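Local coordinates for probable protein phosphatase 2C 50 (PDB 5ZCG), which probably removes phosphate groups from phosphoserine and phosphothreonine side chains of other proteins, as a magnesium-bound phosphatase of the PP2C family, at residues A66-Y71 and P136-N141; K89-M94 and K100-D105; R121-V126 and G130-E135; A149-S154 and D242-A247; L168-E173 and M233-A238. The protein carries 5 engineered substitutions. All coordinates share one frame; numbering follows the deposited sequence.

Overall arrangement
All five contacts lie within one PP2C domain, a beta sandwich flanked by helices. Along the chain, contacts 2 and 3 fall between the two halves of contact 1, and contact 5 between those of contact 4. Contacts 1 and 2 sit on helix 67-91 with their centres about 30 Å apart, whereas contact 3, a hairpin, touches contact 1 through Arg-124, their centres about 14 Å apart. Contacts 4 and 5, with centres about 9 Å apart, both bring strands of the two sheets together, one in the core and one near its margin. Trp-103 and Lys-100 of contact 2 pack on Val-234 of contact 5, joining the helical layer to the sandwich.

Contact 1: residues A66-Y71 and P136-N141; sequences AEVANY and PVTAEN
The ring of Tyr-71 carries Val-137 on one face: CG1 lies 4.1 Å above the ring plane, shifted toward the rim. The line from this methyl to the ring centroid is only 18° off the ring normal, which makes the approach a CH-pi contact over the face. The setting is the helical layer that flanks the beta sandwich of the PP2C fold, where the start of helix 67-91 meets the loop leading into strand 143-151. With CG anti to the backbone N (chi1 -168°), Tyr-71 holds its ring up against this loop, and its OH is hydrogen-bonded to OE2 of Glu-117 on helix 99-118. Val-137 is tied to the same helix by backbone bonding with Val-118.

One turn earlier on the helix, Glu-67 and Val-68 meet Thr-138 of the loop. The threonine hydroxyl lies anti to its own N, which leaves the methyl CG2 to meet the helix; CG2 stands 3.8 Å from CG2 of Val-68 and 4.1 Å from CB of Glu-67. The side chains cross at about right angles, so each touches at few points. Val-68 is buried, about 10 Å from a bound magnesium ion. Farther along the loop, Glu-140 forms a salt bridge with a basic side chain of another protein chain. At the more exposed end, Glu-67 bends at chi2 and brings OE2 to 3.6 Å from OG1 of Thr-138, too far to count as a hydrogen bond.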
# COMPACT_ATOMS: atom_id res chain seq x y z
N ALA A 66 0.14 2.69 -9.46
CA ALA A 66 -0.31 1.34 -9.76
C ALA A 66 0.83 0.33 -9.87
O ALA A 66 0.56 -0.87 -10.00
CB ALA A 66 -1.12 1.33 -11.06
N GLU A 67 2.09 0.77 -9.75
CA GLU A 67 3.19 -0.09 -10.18
C GLU A 67 3.42 -1.25 -9.21
O GLU A 67 3.74 -2.36 -9.64
CB GLU A 67 4.47 0.73 -10.32
CG GLU A 67 4.43 1.80 -11.41
CD GLU A 67 3.79 3.09 -10.93
OE1 GLU A 67 3.29 3.86 -11.78
OE2 GLU A 67 3.78 3.34 -9.71
N VAL A 68 3.25 -1.02 -7.91
CA VAL A 68 3.47 -2.11 -6.96
C VAL A 68 2.31 -3.09 -6.97
O VAL A 68 2.51 -4.30 -6.87
CB VAL A 68 3.74 -1.54 -5.55
CG1 VAL A 68 3.87 -2.67 -4.53
CG2 VAL A 68 5.00 -0.69 -5.55
N ALA A 69 1.08 -2.60 -7.13
CA ALA A 69 -0.06 -3.51 -7.27
C ALA A 69 0.09 -4.39 -8.50
O ALA A 69 -0.19 -5.60 -8.45
CB ALA A 69 -1.36 -2.71 -7.32
N ASN A 70 0.52 -3.81 -9.62
CA ASN A 70 0.72 -4.60 -10.84
C ASN A 70 1.88 -5.57 -10.69
O ASN A 70 1.81 -6.72 -11.16
CB ASN A 70 0.98 -3.67 -12.03
CG ASN A 70 -0.27 -2.91 -12.45
OD1 ASN A 70 -1.38 -3.29 -12.09
ND2 ASN A 70 -0.08 -1.84 -13.21
N TYR A 71 2.95 -5.14 -10.02
CA TYR A 71 4.06 -6.05 -9.77
C TYR A 71 3.61 -7.22 -8.91
O TYR A 71 4.02 -8.36 -9.14
CB TYR A 71 5.22 -5.31 -9.10
CG TYR A 71 6.49 -6.12 -9.07
CD1 TYR A 71 7.32 -6.18 -10.19
CD2 TYR A 71 6.84 -6.86 -7.95
CE1 TYR A 71 8.47 -6.94 -10.17
CE2 TYR A 71 7.99 -7.63 -7.93
CZ TYR A 71 8.80 -7.65 -9.04
OH TYR A 71 9.95 -8.41 -9.03
N PRO A 136 15.17 -0.45 -7.76
CA PRO A 136 13.77 -0.54 -7.31
C PRO A 136 12.79 -0.39 -8.45
O PRO A 136 13.05 0.31 -9.44
CB PRO A 136 13.65 0.62 -6.31
CG PRO A 136 15.05 0.92 -5.88
CD PRO A 136 15.90 0.63 -7.08
N VAL A 137 11.64 -1.06 -8.32
CA VAL A 137 10.67 -1.02 -9.41
C VAL A 137 10.09 0.38 -9.56
O VAL A 137 9.78 0.81 -10.68
CB VAL A 137 9.56 -2.07 -9.19
CG1 VAL A 137 10.17 -3.44 -8.89
CG2 VAL A 137 8.59 -1.65 -8.09
N THR A 138 9.96 1.13 -8.47
CA THR A 138 9.36 2.46 -8.52
C THR A 138 9.79 3.24 -7.28
O THR A 138 10.68 2.81 -6.54
CB THR A 138 7.83 2.36 -8.65
OG1 THR A 138 7.29 3.67 -8.87
CG2 THR A 138 7.22 1.75 -7.40
N ALA A 139 9.16 4.39 -7.06
CA ALA A 139 9.54 5.31 -6.00
C ALA A 139 9.26 4.70 -4.62
O ALA A 139 8.60 3.66 -4.49
CB ALA A 139 8.80 6.64 -6.15
N GLU A 140 9.78 5.36 -3.59
CA GLU A 140 9.74 4.81 -2.24
C GLU A 140 8.39 4.98 -1.55
O GLU A 140 8.13 4.30 -0.55
CB GLU A 140 10.86 5.40 -1.38
CG GLU A 140 10.81 6.87 -1.07
CD GLU A 140 11.86 7.27 -0.04
OE1 GLU A 140 12.64 6.39 0.39
OE2 GLU A 140 11.91 8.46 0.34
N ASN A 141 7.52 5.86 -2.06
CA ASN A 141 6.19 6.06 -1.47
C ASN A 141 5.09 5.39 -2.28
O ASN A 141 3.94 5.82 -2.24
CB ASN A 141 5.90 7.55 -1.30
CG ASN A 141 5.94 8.31 -2.61
OD1 ASN A 141 6.33 7.77 -3.65
ND2 ASN A 141 5.54 9.57 -2.58

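Contact 2: residues K89-M94 and K100-D105; sequences KNLGEM and KEHWDD
His-102 touches Leu-91 and Met-94 with the far corner of its imidazole. Followed outward, its CB is still 5.7 Å from CD2 of Leu-91, so the root of the side chain takes little part. CG is anti to the carbonyl carbon (chi1 -81°), and from there the ring extends toward segment 89-94. CE1 makes the closest approaches, 4.1 Å to CD2 of Leu-91 and 4.3 Å to SD of Met-94. Both partners come in obliquely: the sulfur is 5.3 Å from the ring centroid and 64° off the normal, an oblique sulfur-aromatic contact, neither over the face nor at the edge. ND1, next to CE1, is buried here without a polar partner in the model. Leu-91 and His-102, coming from opposite sides, overlap only near their ends, with CD2 beside CE1.

Leu-91 to Met-94 form a type I beta turn, and this turn brings the thioether beside the same ring atom as the leucine methyl. The contact thus lies where helix 67-91 ends and, after a short connection, helix 99-118 begins. Val-97 of the connecting loop touches both Leu-91 and His-102, Leu-33 adds to the packing on the histidine, and one residue on, Trp-103 rests against Val-234 of strand 231-236.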
# COMPACT_ATOMS: atom_id res chain seq x y z
N LYS A 89 10.20 -30.09 -1.50
CA LYS A 89 11.45 -30.84 -1.60
C LYS A 89 12.18 -30.88 -0.26
O LYS A 89 12.74 -31.91 0.11
CB LYS A 89 12.33 -30.25 -2.70
CG LYS A 89 11.66 -30.26 -4.07
CD LYS A 89 12.66 -30.51 -5.19
CE LYS A 89 11.99 -30.40 -6.55
NZ LYS A 89 12.03 -29.01 -7.08
N ASN A 90 12.16 -29.77 0.48
CA ASN A 90 12.86 -29.75 1.76
C ASN A 90 12.09 -30.47 2.87
O ASN A 90 12.71 -31.00 3.79
CB ASN A 90 13.12 -28.31 2.22
CG ASN A 90 14.06 -27.55 1.30
OD1 ASN A 90 14.92 -28.14 0.64
ND2 ASN A 90 13.92 -26.23 1.28
N LEU A 91 10.76 -30.54 2.76
CA LEU A 91 9.98 -31.33 3.70
C LEU A 91 10.22 -32.82 3.49
O LEU A 91 10.06 -33.60 4.43
CB LEU A 91 8.49 -31.01 3.55
CG LEU A 91 8.00 -29.72 4.20
CD1 LEU A 91 6.49 -29.58 4.05
CD2 LEU A 91 8.43 -29.63 5.66
N GLY A 92 10.63 -33.21 2.28
CA GLY A 92 11.08 -34.58 2.12
C GLY A 92 12.31 -34.93 2.95
O GLY A 92 12.60 -36.12 3.12
N GLU A 93 13.01 -33.93 3.47
CA GLU A 93 14.18 -34.12 4.32
C GLU A 93 13.89 -34.00 5.82
O GLU A 93 14.82 -34.02 6.62
CB GLU A 93 15.27 -33.12 3.94
CG GLU A 93 16.05 -33.47 2.69
CD GLU A 93 17.09 -32.42 2.35
OE1 GLU A 93 17.10 -31.35 3.00
OE2 GLU A 93 17.91 -32.67 1.44
N MET A 94 12.62 -33.87 6.21
CA MET A 94 12.28 -33.58 7.60
C MET A 94 11.28 -34.59 8.14
O MET A 94 10.62 -35.30 7.38
CB MET A 94 11.70 -32.16 7.75
CG MET A 94 12.63 -31.05 7.31
SD MET A 94 11.80 -29.45 7.26
CE MET A 94 12.77 -28.60 6.02
N LYS A 100 1.08 -25.09 10.64
CA LYS A 100 0.72 -23.68 10.61
C LYS A 100 1.96 -22.81 10.59
O LYS A 100 1.99 -21.77 9.91
CB LYS A 100 -0.16 -23.33 11.81
CG LYS A 100 -0.60 -21.87 11.84
CD LYS A 100 -1.43 -21.52 10.62
CE LYS A 100 -2.18 -20.21 10.82
NZ LYS A 100 -1.25 -19.08 11.05
N GLU A 101 3.02 -23.23 11.30
CA GLU A 101 4.26 -22.46 11.29
C GLU A 101 4.87 -22.42 9.90
O GLU A 101 5.38 -21.39 9.47
CB GLU A 101 5.24 -23.05 12.30
CG GLU A 101 5.07 -22.55 13.73
CD GLU A 101 5.97 -23.27 14.72
OE1 GLU A 101 7.08 -23.68 14.33
OE2 GLU A 101 5.55 -23.43 15.88
N HIS A 102 4.81 -23.53 9.17
CA HIS A 102 5.39 -23.55 7.83
C HIS A 102 4.53 -22.80 6.83
O HIS A 102 5.07 -22.19 5.90
CB HIS A 102 5.64 -24.99 7.39
CG HIS A 102 6.90 -25.56 7.96
ND1 HIS A 102 8.04 -25.74 7.21
CD2 HIS A 102 7.21 -25.96 9.22
CE1 HIS A 102 8.99 -26.24 7.97
NE2 HIS A 102 8.51 -26.39 9.20
N TRP A 103 3.20 -22.83 6.97
CA TRP A 103 2.37 -21.96 6.14
C TRP A 103 2.73 -20.50 6.38
O TRP A 103 2.93 -19.73 5.42
CB TRP A 103 0.89 -22.21 6.43
CG TRP A 103 0.30 -23.38 5.70
CD1 TRP A 103 -0.24 -24.50 6.26
CD2 TRP A 103 0.17 -23.54 4.28
NE1 TRP A 103 -0.70 -25.35 5.28
CE2 TRP A 103 -0.45 -24.78 4.06
CE3 TRP A 103 0.53 -22.75 3.18
CZ2 TRP A 103 -0.73 -25.25 2.77
CZ3 TRP A 103 0.25 -23.22 1.91
CH2 TRP A 103 -0.37 -24.46 1.72
N ASP A 104 2.85 -20.12 7.66
CA ASP A 104 3.26 -18.77 8.02
C ASP A 104 4.60 -18.43 7.39
O ASP A 104 4.77 -17.34 6.82
CB ASP A 104 3.37 -18.64 9.54
CG ASP A 104 2.04 -18.73 10.24
OD1 ASP A 104 1.00 -18.68 9.55
OD2 ASP A 104 2.04 -18.85 11.48
N ASP A 105 5.56 -19.35 7.45
CA ASP A 105 6.91 -19.05 6.98
C ASP A 105 6.96 -18.94 5.46
O ASP A 105 7.61 -18.04 4.93
CB ASP A 105 7.89 -20.11 7.47
CG ASP A 105 9.31 -19.83 7.03
OD1 ASP A 105 9.89 -18.83 7.51
OD2 ASP A 105 9.85 -20.60 6.22

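Contact 3: residues R121-V126 and G130-E135; sequences RVTRVV and GEVRSE
The carbonyl oxygen of Glu-135 is gripped by both terminal nitrogens of Arg-124. NH1 donates the stronger bond, 2.8 Å to Glu-135 O with an N-H...O angle of 159°, and the oxygen lies close to the guanidinium plane. NH2 adds a weak, bent bond to the same O at 3.2 Å. The arginine gets there by turning CG between its backbone N and carbonyl carbon (chi1 54°) and then running extended to NE, back across the neighbouring strand.

On the way it lies on Arg-133, whose CB sits over the centre of the Arg-124 guanidinium, 3.5 Å above its plane. The two guanidinium planes are inclined at 29°, and NH2 of Arg-124 comes to 4.0 Å from NE of Arg-133. This closeness of like charges is probably eased by the salt bridge from Arg-133 NH1 to Glu-135 OE2, 3.1 Å long. Were Arg-124 cut back to an alanine, Glu-135 O would probably lose both donors and CB of Arg-133 its cover. The arginine also packs on Glu-117 and Val-137.

Beneath the side chains, Arg-124 and Arg-133 form an antiparallel hydrogen-bonded pair, with Arg-124 N to Arg-133 O at 2.7 Å. The adjacent non-hydrogen-bonded pair uses the other face, CG2 of Val-125 standing 4.3 Å from CG2 of Val-132. Val-126 N bonds to Glu-131 O at 3.1 Å. This alternation shows antiparallel pairing, and because the two strands follow each other in the chain, joined through residues 127-129, which are not modelled, they make a short beta hairpin at the surface.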
# COMPACT_ATOMS: atom_id res chain seq x y z
N ARG A 121 16.20 -4.39 -3.05
CA ARG A 121 17.15 -5.02 -2.14
C ARG A 121 17.71 -6.33 -2.68
O ARG A 121 18.80 -6.73 -2.26
CB ARG A 121 16.49 -5.26 -0.78
CG ARG A 121 15.91 -4.02 -0.12
CD ARG A 121 16.97 -2.95 0.14
NE ARG A 121 16.40 -1.60 0.07
CZ ARG A 121 16.89 -0.62 -0.69
NH1 ARG A 121 17.96 -0.82 -1.45
NH2 ARG A 121 16.30 0.57 -0.68
N VAL A 122 16.98 -7.01 -3.57
CA VAL A 122 17.46 -8.22 -4.22
C VAL A 122 17.23 -8.07 -5.72
O VAL A 122 16.44 -7.24 -6.18
CB VAL A 122 16.76 -9.50 -3.70
CG1 VAL A 122 17.04 -9.70 -2.22
CG2 VAL A 122 15.26 -9.44 -3.98
N THR A 123 17.94 -8.90 -6.49
CA THR A 123 17.80 -8.90 -7.93
C THR A 123 16.59 -9.74 -8.35
O THR A 123 16.23 -10.71 -7.68
CB THR A 123 19.07 -9.44 -8.60
OG1 THR A 123 19.45 -10.66 -7.96
CG2 THR A 123 20.20 -8.43 -8.47
N ARG A 124 15.98 -9.35 -9.46
CA ARG A 124 14.80 -10.04 -9.98
C ARG A 124 15.04 -10.39 -11.45
O ARG A 124 15.85 -9.77 -12.13
CB ARG A 124 13.53 -9.17 -9.82
CG ARG A 124 13.62 -7.76 -10.40
CD ARG A 124 12.34 -6.96 -10.17
NE ARG A 124 12.31 -5.71 -10.92
CZ ARG A 124 13.03 -4.64 -10.62
NH1 ARG A 124 13.87 -4.68 -9.58
NH2 ARG A 124 12.94 -3.55 -11.36
N VAL A 125 14.38 -11.46 -11.90
CA VAL A 125 14.51 -11.96 -13.27
C VAL A 125 13.18 -11.83 -13.99
O VAL A 125 12.12 -12.12 -13.42
CB VAL A 125 15.02 -13.41 -13.29
CG1 VAL A 125 14.99 -13.96 -14.71
CG2 VAL A 125 16.43 -13.49 -12.72
N VAL A 126 13.22 -11.38 -15.25
CA VAL A 126 12.00 -11.26 -16.06
C VAL A 126 11.90 -12.42 -17.05
O VAL A 126 11.30 -12.30 -18.12
CB VAL A 126 11.94 -9.93 -16.83
CG1 VAL A 126 11.49 -8.79 -15.92
CG2 VAL A 126 13.28 -9.62 -17.45
N GLY A 130 15.19 -14.17 -18.69
CA GLY A 130 16.21 -13.92 -19.69
C GLY A 130 16.96 -12.62 -19.47
O GLY A 130 17.81 -12.23 -20.28
N GLU A 131 16.66 -11.96 -18.36
CA GLU A 131 17.33 -10.71 -18.02
C GLU A 131 17.21 -10.48 -16.51
O GLU A 131 16.19 -10.80 -15.90
CB GLU A 131 16.75 -9.52 -18.79
CG GLU A 131 17.61 -8.26 -18.73
CD GLU A 131 16.80 -6.99 -18.62
OE1 GLU A 131 17.34 -5.96 -18.15
OE2 GLU A 131 15.60 -7.01 -18.99
N VAL A 132 18.23 -9.86 -15.93
CA VAL A 132 18.20 -9.56 -14.50
C VAL A 132 17.86 -8.09 -14.25
O VAL A 132 18.30 -7.21 -14.98
CB VAL A 132 19.54 -9.90 -13.83
CG1 VAL A 132 19.48 -9.56 -12.35
CG2 VAL A 132 19.87 -11.37 -14.04
N ARG A 133 17.08 -7.85 -13.20
CA ARG A 133 16.70 -6.49 -12.82
C ARG A 133 17.19 -6.28 -11.40
O ARG A 133 17.18 -7.21 -10.59
CB ARG A 133 15.18 -6.31 -12.90
CG ARG A 133 14.61 -6.50 -14.30
CD ARG A 133 14.93 -5.33 -15.23
NE ARG A 133 15.26 -4.10 -14.51
CZ ARG A 133 15.35 -2.91 -15.08
NH1 ARG A 133 15.66 -1.84 -14.35
NH2 ARG A 133 15.13 -2.77 -16.38
N SER A 134 17.62 -5.07 -11.07
CA SER A 134 18.15 -4.81 -9.73
C SER A 134 17.69 -3.55 -9.00
O SER A 134 17.53 -3.56 -7.79
CB SER A 134 19.68 -4.84 -9.76
OG SER A 134 20.19 -3.61 -10.22
N GLU A 135 17.49 -2.45 -9.73
CA GLU A 135 17.09 -1.21 -9.10
C GLU A 135 15.62 -1.29 -8.70
O GLU A 135 14.89 -2.14 -9.21
CB GLU A 135 17.33 -0.03 -10.04
CG GLU A 135 17.11 -0.34 -11.51
CD GLU A 135 17.50 0.81 -12.41
OE1 GLU A 135 17.94 1.85 -11.86
OE2 GLU A 135 17.35 0.70 -13.65

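Contact 4: residues A149-S154 and D242-A247; sequences ALVCSS and DCLILA
Val-151 and Leu-244 meet tip to tip in a purely apolar contact, CG2 of the valine 4.1 Å from CD1 of the leucine. Leu-244 presents that methyl because its chain runs straight at the end (chi2 -178°), which sets CD1 anti to CA and extends it toward strand 143-151. Ala-149, two residues before Val-151 and on the same side of its strand, offers its CB to two leucines: CD2 of Leu-246 at 4.0 Å and CD1 of Leu-244 at 4.3 Å. The short alanine thus lets both leucines approach, and CD1 of Leu-244 serves Ala-149 and Val-151 alike.

Backbone bonding belongs to the separate sheets and does not link the two strands. Their axes stay 10.3 Å apart at closest approach, and their directions differ by 153°, roughly antiparallel, but facing each other from two sheets rather than paired in one. Ala-149 and Val-151 pair with Phe-57 and His-55 of strand 53-63, whereas Asp-242 pairs with Cys-169 of strand 165-170. The two sheets are those of the PP2C beta sandwich, packed face to face. Ile-166, which touches both Ala-149 and Leu-246, and Val-156, which touches Leu-244, fill in around them.

At the margin, Cys-152 O accepts a bond from NH1 of Arg-237. Within the buried layer, about 13 Å from a bound magnesium ion at Leu-246, the touching methyl groups offer no directional bonds, which is consistent with close fit and exclusion of water holding the sheets together here.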
# COMPACT_ATOMS: atom_id res chain seq x y z
N ALA A 149 -5.61 -15.82 -1.67
CA ALA A 149 -6.26 -17.05 -1.26
C ALA A 149 -5.78 -18.16 -2.18
O ALA A 149 -5.99 -18.11 -3.40
CB ALA A 149 -7.78 -16.92 -1.32
N LEU A 150 -5.09 -19.13 -1.60
CA LEU A 150 -4.79 -20.38 -2.25
C LEU A 150 -5.99 -21.30 -2.04
O LEU A 150 -6.42 -21.51 -0.91
CB LEU A 150 -3.51 -20.99 -1.67
CG LEU A 150 -3.07 -22.38 -2.13
CD1 LEU A 150 -1.55 -22.44 -2.09
CD2 LEU A 150 -3.68 -23.47 -1.27
N VAL A 151 -6.53 -21.83 -3.13
CA VAL A 151 -7.70 -22.68 -3.09
C VAL A 151 -7.31 -24.04 -3.65
O VAL A 151 -6.73 -24.13 -4.74
CB VAL A 151 -8.87 -22.08 -3.90
CG1 VAL A 151 -10.05 -23.03 -3.88
CG2 VAL A 151 -9.25 -20.70 -3.35
N CYS A 152 -7.60 -25.09 -2.89
CA CYS A 152 -7.51 -26.46 -3.39
C CYS A 152 -8.79 -27.17 -2.99
O CYS A 152 -9.71 -26.56 -2.42
CB CYS A 152 -6.26 -27.17 -2.85
SG CYS A 152 -6.25 -27.50 -1.08
N SER A 153 -8.87 -28.46 -3.30
CA SER A 153 -10.12 -29.18 -3.10
C SER A 153 -10.51 -29.23 -1.63
O SER A 153 -11.70 -29.16 -1.29
CB SER A 153 -10.00 -30.60 -3.66
OG SER A 153 -9.44 -30.56 -4.96
N SER A 154 -9.53 -29.33 -0.73
CA SER A 154 -9.80 -29.57 0.68
C SER A 154 -9.61 -28.35 1.57
O SER A 154 -10.15 -28.34 2.68
CB SER A 154 -8.92 -30.72 1.20
OG SER A 154 -7.56 -30.34 1.21
N ASP A 242 -20.26 -21.59 0.59
CA ASP A 242 -20.90 -21.03 -0.59
C ASP A 242 -19.86 -20.43 -1.54
O ASP A 242 -19.78 -20.81 -2.71
CB ASP A 242 -21.94 -19.98 -0.18
CG ASP A 242 -22.99 -20.54 0.76
OD1 ASP A 242 -23.82 -21.36 0.32
OD2 ASP A 242 -22.96 -20.16 1.95
N CYS A 243 -19.08 -19.47 -1.05
CA CYS A 243 -18.17 -18.74 -1.92
C CYS A 243 -17.17 -17.97 -1.08
O CYS A 243 -17.33 -17.81 0.14
CB CYS A 243 -18.94 -17.77 -2.83
SG CYS A 243 -20.05 -16.65 -1.94
N LEU A 244 -16.13 -17.48 -1.75
CA LEU A 244 -15.12 -16.59 -1.20
C LEU A 244 -15.25 -15.23 -1.86
O LEU A 244 -15.49 -15.14 -3.07
CB LEU A 244 -13.71 -17.12 -1.44
CG LEU A 244 -13.14 -18.22 -0.55
CD1 LEU A 244 -11.72 -18.53 -0.96
CD2 LEU A 244 -13.20 -17.82 0.91
N ILE A 245 -15.07 -14.17 -1.07
CA ILE A 245 -15.11 -12.80 -1.57
C ILE A 245 -13.78 -12.13 -1.22
O ILE A 245 -13.51 -11.88 -0.04
CB ILE A 245 -16.29 -12.00 -1.00
CG1 ILE A 245 -17.62 -12.62 -1.44
CG2 ILE A 245 -16.20 -10.54 -1.44
CD1 ILE A 245 -18.73 -12.43 -0.43
N LEU A 246 -12.97 -11.85 -2.22
CA LEU A 246 -11.78 -11.03 -2.06
C LEU A 246 -12.07 -9.65 -2.63
O LEU A 246 -12.63 -9.55 -3.73
CB LEU A 246 -10.57 -11.65 -2.77
CG LEU A 246 -10.17 -13.08 -2.43
CD1 LEU A 246 -10.89 -14.09 -3.33
CD2 LEU A 246 -8.65 -13.24 -2.56
N ALA A 247 -11.72 -8.60 -1.90
CA ALA A 247 -12.00 -7.28 -2.43
C ALA A 247 -11.12 -6.24 -1.75
O ALA A 247 -10.75 -6.39 -0.58
CB ALA A 247 -13.48 -6.90 -2.26

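Contact 5: residues L168-E173 and M233-A238; sequences LCRGKE and MVVPRA
Arg-170 lays its guanidinium over Ala-238, whose CB stands 3.3 Å above the plane, toward its rim. The opposite face carries CD2 of Leu-168, 3.5 Å from the plane and likewise off centre, so the flat group is sandwiched between two methyls. A first torsion near 170° sends the chain outward, and a bend at chi3 sets the head between these neighbours. From NH2 a hydrogen bond of 3.1 Å reaches Pro-236 O. It is not straight, with an N-H...O angle of 140°, and the oxygen sits 22° out of the guanidinium plane. The same NH2 also lies 3.7 Å from CG2 of Val-235, which approaches obliquely.

The stronger polar partner is Asp-241: NE of Arg-170 forms a salt bridge with OD1, while OD2 accepts a bond from Ala-238 N. One carboxylate thus fixes both the arginine and the backbone beside it. If position Arg-170 held a leucine, Asp-241 would probably lose its charge partner and Pro-236 O this donor.

Arg-170 also opens a type I' turn closed by Glu-173, with backbone bonds in both directions between the two residues. Gly-171 and Lys-172 occupy its positive-phi positions. The turn joins strands 165-170 and 173-176, a hairpin of one sheet, while strand 231-236 belongs to the other: a bridge across the margin of the PP2C beta sandwich.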
# COMPACT_ATOMS: atom_id res chain seq x y z
N LEU A 168 -15.31 -15.41 3.79
CA LEU A 168 -15.90 -16.67 3.38
C LEU A 168 -17.38 -16.65 3.74
O LEU A 168 -17.77 -16.19 4.82
CB LEU A 168 -15.20 -17.84 4.06
CG LEU A 168 -15.94 -19.17 4.16
CD1 LEU A 168 -15.88 -19.91 2.83
CD2 LEU A 168 -15.37 -20.03 5.28
N CYS A 169 -18.21 -17.12 2.82
CA CYS A 169 -19.63 -17.30 3.10
C CYS A 169 -19.82 -18.77 3.43
O CYS A 169 -19.65 -19.63 2.57
CB CYS A 169 -20.49 -16.87 1.91
SG CYS A 169 -22.27 -16.92 2.25
N ARG A 170 -20.13 -19.06 4.70
CA ARG A 170 -20.31 -20.43 5.16
C ARG A 170 -21.66 -20.52 5.86
O ARG A 170 -21.92 -19.76 6.80
CB ARG A 170 -19.18 -20.84 6.11
CG ARG A 170 -19.42 -22.17 6.82
CD ARG A 170 -18.14 -22.66 7.49
NE ARG A 170 -17.14 -23.06 6.52
CZ ARG A 170 -15.89 -23.41 6.84
NH1 ARG A 170 -15.50 -23.40 8.10
NH2 ARG A 170 -15.03 -23.77 5.89
N GLY A 171 -22.49 -21.45 5.41
CA GLY A 171 -23.84 -21.54 5.93
C GLY A 171 -24.58 -20.22 5.77
O GLY A 171 -25.27 -19.78 6.69
N LYS A 172 -24.39 -19.57 4.62
CA LYS A 172 -24.94 -18.25 4.30
C LYS A 172 -24.65 -17.22 5.40
O LYS A 172 -25.40 -16.26 5.59
CB LYS A 172 -26.44 -18.32 3.96
CG LYS A 172 -27.42 -18.56 5.10
CD LYS A 172 -28.75 -19.07 4.57
CE LYS A 172 -29.77 -19.24 5.68
NZ LYS A 172 -30.08 -17.94 6.34
N GLU A 173 -23.53 -17.40 6.11
CA GLU A 173 -23.11 -16.45 7.12
C GLU A 173 -21.66 -16.05 6.90
O GLU A 173 -20.86 -16.85 6.40
CB GLU A 173 -23.29 -17.03 8.54
CG GLU A 173 -24.74 -17.40 8.86
CD GLU A 173 -25.28 -16.67 10.07
OE1 GLU A 173 -25.84 -15.56 9.90
OE2 GLU A 173 -25.15 -17.20 11.20
N MET A 233 -4.14 -17.65 7.51
CA MET A 233 -5.20 -18.48 8.05
C MET A 233 -5.36 -19.71 7.17
O MET A 233 -5.41 -19.60 5.94
CB MET A 233 -6.52 -17.70 8.14
CG MET A 233 -7.44 -18.15 9.26
SD MET A 233 -8.85 -17.04 9.48
CE MET A 233 -8.02 -15.51 9.92
N VAL A 234 -5.42 -20.89 7.79
CA VAL A 234 -5.66 -22.15 7.10
C VAL A 234 -7.06 -22.63 7.46
O VAL A 234 -7.35 -22.86 8.64
CB VAL A 234 -4.60 -23.21 7.46
CG1 VAL A 234 -4.84 -24.48 6.66
CG2 VAL A 234 -3.20 -22.68 7.23
N VAL A 235 -7.93 -22.76 6.47
CA VAL A 235 -9.32 -23.11 6.74
C VAL A 235 -9.71 -24.32 5.90
O VAL A 235 -9.77 -24.24 4.66
CB VAL A 235 -10.26 -21.91 6.53
CG1 VAL A 235 -9.99 -21.20 5.22
CG2 VAL A 235 -11.72 -22.34 6.59
N PRO A 236 -9.94 -25.47 6.52
CA PRO A 236 -10.44 -26.62 5.76
C PRO A 236 -11.83 -26.33 5.20
O PRO A 236 -12.67 -25.71 5.87
CB PRO A 236 -10.47 -27.75 6.79
CG PRO A 236 -10.40 -27.07 8.13
CD PRO A 236 -9.64 -25.81 7.92
N ARG A 237 -12.05 -26.75 3.96
CA ARG A 237 -13.33 -26.49 3.33
C ARG A 237 -14.41 -27.36 3.98
O ARG A 237 -14.13 -28.44 4.50
CB ARG A 237 -13.24 -26.75 1.83
CG ARG A 237 -12.46 -25.65 1.10
CD ARG A 237 -12.19 -26.00 -0.35
NE ARG A 237 -13.42 -26.05 -1.14
CZ ARG A 237 -13.45 -25.96 -2.46
NH1 ARG A 237 -12.33 -25.81 -3.15
NH2 ARG A 237 -14.61 -26.01 -3.10
N ALA A 238 -15.64 -26.87 3.95
CA ALA A 238 -16.74 -27.46 4.71
C ALA A 238 -17.95 -27.65 3.82
O ALA A 238 -18.03 -27.14 2.70
CB ALA A 238 -17.11 -26.60 5.92